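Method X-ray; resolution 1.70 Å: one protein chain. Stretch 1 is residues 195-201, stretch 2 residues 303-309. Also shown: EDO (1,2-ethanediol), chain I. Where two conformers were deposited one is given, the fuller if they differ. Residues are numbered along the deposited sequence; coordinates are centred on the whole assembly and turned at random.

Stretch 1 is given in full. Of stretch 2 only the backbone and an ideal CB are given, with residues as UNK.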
# COMPACT_ATOMS: atom_id res chain seq x y z
N VAL A 195 0.81 1.59 16.95
CA VAL A 195 1.24 2.93 16.52
C VAL A 195 1.28 3.96 17.66
O VAL A 195 2.11 4.88 17.60
CB VAL A 195 0.42 3.50 15.31
CG1 VAL A 195 0.65 2.62 14.03
CG2 VAL A 195 -1.07 3.66 15.61
N TYR A 196 0.40 3.83 18.63
CA TYR A 196 0.36 4.73 19.78
C TYR A 196 1.15 4.20 20.95
O TYR A 196 0.63 3.47 21.81
CB TYR A 196 -1.07 5.02 20.24
CG TYR A 196 -1.86 5.77 19.17
CD1 TYR A 196 -1.53 7.09 18.88
CD2 TYR A 196 -2.89 5.19 18.49
CE1 TYR A 196 -2.22 7.80 17.95
CE2 TYR A 196 -3.57 5.91 17.54
CZ TYR A 196 -3.23 7.21 17.29
OH TYR A 196 -3.90 7.97 16.38
N ARG A 197 2.43 4.54 20.95
CA ARG A 197 3.32 4.33 22.13
C ARG A 197 2.91 5.25 23.26
O ARG A 197 2.94 6.49 23.15
CB ARG A 197 4.80 4.63 21.77
CG ARG A 197 5.86 4.16 22.78
CD ARG A 197 7.13 5.05 22.78
NE ARG A 197 7.94 4.92 24.01
CZ ARG A 197 8.06 5.86 24.95
NH1 ARG A 197 7.45 7.02 24.84
NH2 ARG A 197 8.82 5.62 26.01
N SER A 198 2.57 4.66 24.40
CA SER A 198 2.26 5.46 25.53
C SER A 198 3.50 6.21 26.04
O SER A 198 4.57 5.63 26.17
CB SER A 198 1.69 4.61 26.67
OG SER A 198 1.40 5.41 27.80
N PHE A 199 3.30 7.47 26.43
CA PHE A 199 4.32 8.28 27.09
C PHE A 199 4.04 8.35 28.57
O PHE A 199 4.66 9.13 29.29
CB PHE A 199 4.36 9.69 26.50
CG PHE A 199 5.03 9.76 25.16
CD1 PHE A 199 4.39 9.23 24.04
CD2 PHE A 199 6.29 10.35 25.00
CE1 PHE A 199 4.97 9.28 22.79
CE2 PHE A 199 6.89 10.38 23.69
CZ PHE A 199 6.20 9.86 22.61
N SER A 200 3.12 7.51 29.02
CA SER A 200 2.83 7.39 30.45
C SER A 200 3.91 6.59 31.16
O SER A 200 4.84 6.08 30.55
CB SER A 200 1.48 6.71 30.66
OG SER A 200 1.59 5.29 30.60
N GLU A 201 3.73 6.46 32.46
CA GLU A 201 4.69 5.66 33.24
C GLU A 201 4.30 4.18 33.32
O GLU A 201 5.06 3.37 33.87
CB GLU A 201 4.93 6.26 34.64
CG GLU A 201 5.99 7.36 34.63
CD GLU A 201 6.40 7.75 36.04
OE1 GLU A 201 6.77 6.85 36.83
OE2 GLU A 201 6.37 8.96 36.38
N UNK A 303 -6.57 9.80 28.23
CA UNK A 303 -5.77 8.83 27.47
C UNK A 303 -4.42 8.60 28.14
O UNK A 303 -3.97 9.41 28.94
CB UNK A 303 -5.57 9.31 26.03
N UNK A 304 -3.76 7.50 27.80
CA UNK A 304 -2.49 7.17 28.43
C UNK A 304 -1.34 7.97 27.74
O UNK A 304 -0.36 7.38 27.32
CB UNK A 304 -2.24 5.66 28.35
N UNK A 305 -1.45 9.31 27.72
CA UNK A 305 -0.44 10.21 27.13
C UNK A 305 -0.08 9.69 25.73
O UNK A 305 1.07 9.42 25.40
CB UNK A 305 0.81 10.30 28.01
N UNK A 306 -1.14 9.60 24.92
CA UNK A 306 -1.05 9.42 23.48
C UNK A 306 -1.96 10.44 22.82
O UNK A 306 -2.89 10.95 23.44
CB UNK A 306 -1.42 7.99 23.07
N UNK A 307 -1.75 10.68 21.54
CA UNK A 307 -2.39 11.79 20.81
C UNK A 307 -3.83 11.55 20.32
O UNK A 307 -4.24 12.13 19.29
CB UNK A 307 -1.52 12.13 19.60
N UNK A 308 -4.60 10.67 20.99
CA UNK A 308 -6.03 10.56 20.67
C UNK A 308 -6.81 10.58 21.98
O UNK A 308 -6.31 10.18 23.03
CB UNK A 308 -6.33 9.29 19.87
N UNK A 309 -8.00 11.17 21.93
CA UNK A 309 -8.88 11.15 23.09
C UNK A 309 -10.33 11.05 22.63
O UNK A 309 -10.66 11.31 21.46
CB UNK A 309 -8.67 12.40 23.95
C1 EDO I . 10.14 8.68 26.11
O1 EDO I . 10.26 7.43 26.78
C2 EDO I . 11.19 9.64 26.65
O2 EDO I . 10.99 10.95 26.10

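Position 303 has phi/psi of -64/161, and nothing of stretch 1 lies within 5.5 Å of its ideal CB. The contact therefore sets no side-chain requirement. The residue is P303, which makes no contact with stretch 1.

At position 304 the CA-to-CB bond points sideways, with the ideal CB 3.7 Å from S198 OG and 4.5 Å from S200 OG. The backbone does the polar work: S198 OG donates to the carbonyl O of 304 at 2.7 Å, while S198 OG itself accepts from S200 N at 3.0 Å and from S200 OG at 2.8 Å. A small side chain, such as alanine or serine, suits a CB this close to the hydroxyls. The residue is A304, whose methyl packs beside them without a polar group of its own.

Position 305 has phi/psi of 49/57, a left-handed conformation that glycine, asparagine or aspartate adopts most readily. Its CB nevertheless points toward stretch 1, with the ideal CB 3.8 Å from both S200 N and F199 C, so a compact apolar group would also find surface to cover. Register is fixed by the backbone, F199 N donating to the carbonyl O of 305 (3.1 Å, 153°). The residue is V305, a beta-branched choice that backbone angles alone would not favour; chi1 is t, and its CG1 meets F199 CB at 3.6 Å while its CG2 lies 4.1 Å from S200 CB.

Position 306 is extended (-131/162) and points toward stretch 1. Its ideal CB is 4.1 Å from Y196 CB, a setting for a medium apolar side chain; valine, isoleucine or threonine would fit the backbone. The residue is V306. With chi1 m, CG1 reaches 4.0 Å from Y196 CB, 3.4 Å from R197 O and 3.6 Å from S198 CA.

At position 307 CB points sideways, 4.7 Å from Y196 CE1 in its ideal place. A small residue could sit there. The residue is S307; chi1 p places OG at the edge of the tyrosine ring, 3.5 Å from Y196 CE1, and OG is hydrogen-bonded elsewhere in the structure.

Position 308 points toward stretch 1, its ideal CB 4.5 Å from Y196 OH. Valine, isoleucine or threonine would suit the extended backbone and offer a methyl to the ring. The residue is T308, whose CG2 lies over one ring face, 4.3 Å from Y196 CZ.

Position 309 is out of reach and unconstrained here; it is S309.

Stretch 2, residues 303-309: PAVVSTS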
# COMPACT_ATOMS: atom_id res chain seq x y z
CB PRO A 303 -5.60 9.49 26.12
CG PRO A 303 -5.69 10.95 26.41
CD PRO A 303 -6.73 11.05 27.47
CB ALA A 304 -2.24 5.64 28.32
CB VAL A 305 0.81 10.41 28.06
CG1 VAL A 305 1.57 11.68 27.66
CG2 VAL A 305 0.42 10.50 29.58
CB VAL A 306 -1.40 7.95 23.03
CG1 VAL A 306 -0.40 6.93 23.66
CG2 VAL A 306 -2.82 7.57 23.40
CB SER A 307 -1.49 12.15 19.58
OG SER A 307 -1.30 11.06 18.65
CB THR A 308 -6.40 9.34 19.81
OG1 THR A 308 -7.82 9.33 19.51
CG2 THR A 308 -5.97 8.01 20.48
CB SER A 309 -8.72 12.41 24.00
OG SER A 309 -9.15 13.58 23.33
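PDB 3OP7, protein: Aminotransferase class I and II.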